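Local coordinates for protein arginine kinase (Anthopleura japonica, PDB 4RF6) that catalyses the transfer of a phosphoryl group from ATP to L-arginine, giving N(omega)-phospho-L-arginine and ADP, at residues R152-I155 against E156-V160; V257-I260 against D261-G265. All blocks are in the same frame, centred on the assembly; numbering follows the deposited sequence.

Interaction 1 of 2, residues R152-I155 against E156-V160; sequences RLEI and EKKVV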
loop_
_atom_site.group_PDB
_atom_site.type_symbol
_atom_site.label_atom_id
_atom_site.label_comp_id
_atom_site.label_asym_id
_atom_site.label_seq_id
_atom_site.Cartn_x
_atom_site.Cartn_y
_atom_site.Cartn_z
ATOM N N ARG A 152 -2.747 -21.329 29.094
ATOM C CA ARG A 152 -2.603 -20.179 28.206
ATOM C C ARG A 152 -1.133 -19.763 28.153
ATOM O O ARG A 152 -0.605 -19.403 27.094
ATOM C CB ARG A 152 -3.475 -19.012 28.691
ATOM C CG ARG A 152 -3.491 -17.811 27.749
ATOM C CD ARG A 152 -4.276 -16.631 28.333
ATOM N NE ARG A 152 -5.721 -16.859 28.302
ATOM C CZ ARG A 152 -6.465 -17.161 29.363
ATOM N NH1 ARG A 152 -5.917 -17.264 30.567
ATOM N NH2 ARG A 152 -7.770 -17.364 29.218
ATOM N N LEU A 153 -0.471 -19.832 29.304
ATOM C CA LEU A 153 0.938 -19.468 29.403
ATOM C C LEU A 153 1.823 -20.489 28.693
ATOM O O LEU A 153 2.806 -20.130 28.033
ATOM C CB LEU A 153 1.334 -19.328 30.875
ATOM C CG LEU A 153 0.702 -18.115 31.548
ATOM C CD1 LEU A 153 0.830 -18.182 33.059
ATOM C CD2 LEU A 153 1.357 -16.854 31.017
ATOM N N GLU A 154 1.465 -21.761 28.826
ATOM C CA GLU A 154 2.196 -22.838 28.168
ATOM C C GLU A 154 2.041 -22.736 26.653
ATOM O O GLU A 154 2.973 -23.019 25.897
ATOM C CB GLU A 154 1.693 -24.191 28.669
ATOM C CG GLU A 154 2.448 -25.392 28.127
ATOM C CD GLU A 154 2.094 -26.663 28.870
ATOM O OE1 GLU A 154 2.321 -26.716 30.098
ATOM O OE2 GLU A 154 1.578 -27.599 28.229
ATOM N N ILE A 155 0.853 -22.327 26.216
ATOM C CA ILE A 155 0.581 -22.126 24.794
ATOM C C ILE A 155 1.434 -20.987 24.235
ATOM O O ILE A 155 2.087 -21.151 23.208
ATOM C CB ILE A 155 -0.911 -21.827 24.540
ATOM C CG1 ILE A 155 -1.752 -23.095 24.691
ATOM C CG2 ILE A 155 -1.115 -21.241 23.151
ATOM C CD1 ILE A 155 -3.247 -22.821 24.866
ATOM N N GLU A 156 1.418 -19.840 24.911
ATOM C CA GLU A 156 2.226 -18.697 24.492
ATOM C C GLU A 156 3.683 -19.118 24.348
ATOM O O GLU A 156 4.338 -18.820 23.345
ATOM C CB GLU A 156 2.133 -17.550 25.503
ATOM C CG GLU A 156 3.079 -16.377 25.190
ATOM C CD GLU A 156 3.176 -15.359 26.317
ATOM O OE1 GLU A 156 3.497 -14.181 26.031
ATOM O OE2 GLU A 156 2.944 -15.735 27.487
ATOM N N LYS A 157 4.174 -19.834 25.354
ATOM C CA LYS A 157 5.565 -20.260 25.396
ATOM C C LYS A 157 5.926 -21.201 24.248
ATOM O O LYS A 157 6.979 -21.047 23.615
ATOM C CB LYS A 157 5.872 -20.928 26.738
ATOM C CG LYS A 157 7.035 -21.909 26.673
ATOM C CD LYS A 157 7.520 -22.286 28.063
ATOM C CE LYS A 157 8.683 -23.267 27.999
ATOM N NZ LYS A 157 9.366 -23.400 29.322
ATOM N N LYS A 158 5.063 -22.179 23.988
ATOM C CA LYS A 158 5.296 -23.130 22.907
ATOM C C LYS A 158 5.260 -22.437 21.556
ATOM O O LYS A 158 6.101 -22.697 20.697
ATOM C CB LYS A 158 4.264 -24.260 22.942
ATOM C CG LYS A 158 4.653 -25.401 23.867
ATOM C CD LYS A 158 3.446 -25.999 24.567
ATOM C CE LYS A 158 2.888 -27.204 23.832
ATOM N NZ LYS A 158 2.433 -28.243 24.813
ATOM N N VAL A 159 4.281 -21.554 21.377
ATOM C CA VAL A 159 4.111 -20.854 20.108
ATOM C C VAL A 159 5.307 -19.955 19.818
ATOM O O VAL A 159 5.884 -20.007 18.727
ATOM C CB VAL A 159 2.800 -20.039 20.075
ATOM C CG1 VAL A 159 2.789 -19.086 18.890
ATOM C CG2 VAL A 159 1.603 -20.973 20.007
ATOM N N VAL A 160 5.678 -19.139 20.802
ATOM C CA VAL A 160 6.810 -18.219 20.658
ATOM C C VAL A 160 8.097 -18.960 20.278
ATOM O O VAL A 160 8.867 -18.497 19.429
ATOM C CB VAL A 160 7.018 -17.370 21.928
ATOM C CG1 VAL A 160 8.328 -16.601 21.865
ATOM C CG2 VAL A 160 5.851 -16.406 22.112
HETATM O O HOH W 1 4.175 -17.677 28.507
#

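Interaction 2 of 2, residues V257-I260 against D261-G265; sequences VNEI and DKKLG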
loop_
_atom_site.group_PDB
_atom_site.type_symbol
_atom_site.label_atom_id
_atom_site.label_comp_id
_atom_site.label_asym_id
_atom_site.label_seq_id
_atom_site.Cartn_x
_atom_site.Cartn_y
_atom_site.Cartn_z
ATOM N N VAL A 257 2.270 -21.929 9.126
ATOM C CA VAL A 257 1.253 -22.748 9.782
ATOM C C VAL A 257 1.674 -24.216 9.856
ATOM O O VAL A 257 1.517 -24.869 10.893
ATOM C CB VAL A 257 -0.121 -22.619 9.085
ATOM C CG1 VAL A 257 -1.125 -23.587 9.697
ATOM C CG2 VAL A 257 -0.641 -21.180 9.184
ATOM N N ASN A 258 2.215 -24.733 8.757
ATOM C CA ASN A 258 2.677 -26.118 8.727
ATOM C C ASN A 258 3.814 -26.382 9.719
ATOM O O ASN A 258 3.878 -27.451 10.330
ATOM C CB ASN A 258 3.067 -26.525 7.298
ATOM C CG ASN A 258 1.859 -26.710 6.393
ATOM O OD1 ASN A 258 0.782 -27.089 6.849
ATOM N ND2 ASN A 258 2.035 -26.441 5.103
ATOM N N GLU A 259 4.699 -25.404 9.890
ATOM C CA GLU A 259 5.783 -25.516 10.865
ATOM C C GLU A 259 5.246 -25.590 12.295
ATOM O O GLU A 259 5.678 -26.426 13.095
ATOM C CB GLU A 259 6.772 -24.352 10.726
ATOM C CG GLU A 259 7.871 -24.336 11.786
ATOM C CD GLU A 259 8.718 -25.604 11.795
ATOM O OE1 GLU A 259 8.787 -26.296 10.756
ATOM O OE2 GLU A 259 9.322 -25.906 12.848
ATOM N N ILE A 260 4.304 -24.707 12.612
ATOM C CA ILE A 260 3.626 -24.747 13.900
ATOM C C ILE A 260 2.912 -26.091 14.061
ATOM O O ILE A 260 3.014 -26.733 15.107
ATOM C CB ILE A 260 2.618 -23.589 14.046
ATOM C CG1 ILE A 260 3.341 -22.240 14.087
ATOM C CG2 ILE A 260 1.779 -23.766 15.300
ATOM C CD1 ILE A 260 2.410 -21.021 14.017
ATOM N N ASP A 261 2.200 -26.512 13.016
ATOM C CA ASP A 261 1.482 -27.784 13.023
ATOM C C ASP A 261 2.441 -28.938 13.320
ATOM O O ASP A 261 2.192 -29.757 14.210
ATOM C CB ASP A 261 0.783 -28.007 11.673
ATOM C CG ASP A 261 -0.267 -29.114 11.724
ATOM O OD1 ASP A 261 -0.286 -29.881 12.712
ATOM O OD2 ASP A 261 -1.070 -29.213 10.768
ATOM N N LYS A 262 3.538 -28.988 12.568
ATOM C CA LYS A 262 4.570 -30.008 12.746
ATOM C C LYS A 262 5.062 -30.098 14.195
ATOM O O LYS A 262 5.073 -31.176 14.791
ATOM C CB LYS A 262 5.752 -29.706 11.821
ATOM C CG LYS A 262 6.967 -30.591 12.042
ATOM C CD LYS A 262 8.188 -30.029 11.327
ATOM C CE LYS A 262 9.096 -31.141 10.833
ATOM N NZ LYS A 262 10.245 -30.606 10.050
ATOM N N LYS A 263 5.452 -28.957 14.757
ATOM C CA LYS A 263 6.054 -28.923 16.082
ATOM C C LYS A 263 5.039 -29.039 17.218
ATOM O O LYS A 263 5.371 -29.523 18.302
ATOM C CB LYS A 263 6.877 -27.643 16.255
ATOM C CG LYS A 263 8.103 -27.552 15.349
ATOM C CD LYS A 263 9.135 -28.624 15.708
ATOM C CE LYS A 263 10.379 -28.537 14.827
ATOM N NZ LYS A 263 10.965 -27.168 14.842
ATOM N N LEU A 264 3.806 -28.598 16.978
ATOM C CA LEU A 264 2.838 -28.469 18.069
ATOM C C LEU A 264 1.538 -29.261 17.906
ATOM O O LEU A 264 1.014 -29.795 18.886
ATOM C CB LEU A 264 2.526 -26.995 18.346
ATOM C CG LEU A 264 3.707 -26.149 18.825
ATOM C CD1 LEU A 264 3.260 -24.752 19.221
ATOM C CD2 LEU A 264 4.405 -26.832 19.983
ATOM N N GLY A 265 1.003 -29.323 16.691
ATOM C CA GLY A 265 -0.268 -30.002 16.464
ATOM C C GLY A 265 -1.481 -29.125 16.744
ATOM O O GLY A 265 -1.451 -28.299 17.660
HETATM O O HOH W 2 -0.821 -27.096 8.871
#

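Interaction 1 of 2, residues R152-I155 against E156-V160
K158 runs alongside E154, one helical turn earlier; its CB, CG and CD each meet E154, and so does the ammonium NZ. CB and CG rest over E154 O, the same carbonyl oxygen that accepts the K158 backbone N-H at 3.0 Å. With chi1 at -86° the chain starts out beside its own backbone N, and bends at the next three torsions keep it close to the preceding turn. CD comes within 3.3 Å of E154 O and also packs on the methylene E154 CG at 3.7 Å. At the tip, NZ lies 3.6 Å from E154 OE2, a long salt bridge. Y141 OH hydrogen-bonds to both E154 OE2 and K158 NZ, bridging the two charged groups as the stronger partner of each. E154 reaches the meeting point as an extended chain, CG anti to the backbone N (chi1 -176°). This is the i to i+4 acid-to-lysine pairing of an amphipathic alpha-helix, here helix 149-163 of the first catalytic domain, which packs against the antiparallel sheet. On the buried side I155 and V159 lie side by side and point the same way, CG2 to CG2 at 4.2 Å. V159 reaches L229 of strand 225-229, while I155 touches H234; branched apolar side chains suit this buried face. L153 and E156 also point the same way, L153 CD2 lying 4.0 Å from E156 OE2. A water donates to L153 O at 2.8 Å and to E156 OE2, so L153 O has this water as a second partner besides K157 N, while Y174 OH hydrogen-bonds to E156 OE1.

Interaction 2 of 2, residues V257-I260 against D261-G265
K263 and E259 form a salt bridge, K263 NZ donating to E259 OE2 at 2.9 Å and meeting it nearly along the C-O axis of the carboxylate. It is an i to i+4 pair on the last turns of helix 246-264, in the catalytic domain of the phosphagen kinase fold. The glutamate CG starts anti to the backbone N, and a bend at chi2 (59°) swings the carboxylate toward the following turn. The two side chains cross obliquely, so that OE2 also lies over the lysine stem, 3.2 Å from K263 CG. The other oxygen, E259 OE1, faces K262 CD at 3.8 Å; K262 NZ is not in contact with E259 OE1, and their opposite charges probably add a weaker, longer-range attraction. A lysine suits position 263, on an exposed part of the helix, because its methylenes lie against E259 while its NZ reaches the carboxylate.

A water joins the next polar pair, donating to N258 OD1 at 2.6 Å and to D261 OD2 at 2.9 Å. This bridge links side chains three residues apart, and the amide is steadied from its other end, where N258 ND2 bonds to M110 O.

The helix ends at G265. Its positive phi of 84° leaves no room for a beta carbon beside L264 O, which explains the glycine. Helical bonding weakens toward this end: L264 N reaches I260 O at 2.8 Å but the bond is bent (136°), and G265 N gives D261 O a weak bond. Inward, I260 touches L235 of the sheet and V257 touches I237, apolar residues matched to a buried face. One turn on, L264 CD1 lies 4.3 Å from I260 CG2.

In the fold
From the N terminus the chain passes the helical N-terminal part and strand 127-136 before helix 149-163, which holds interaction 1; it then runs through strands 172-176, 216-220, 225-229 and 235-242 to helix 246-264, whose last turns hold interaction 2. Each contact lies within a single helix and closes no loop; the two follow in series, neither nesting nor crossing. In space the centres of interactions 1 and 2 are about 13 Å apart. L264 CD1 packs against K158 O at 3.8 Å, while V162, just beyond interaction 1, meets E259, I260 and K263. The two helices thus lie against each other, and their buried residues reach strands 225-229 and 235-242 of one sheet.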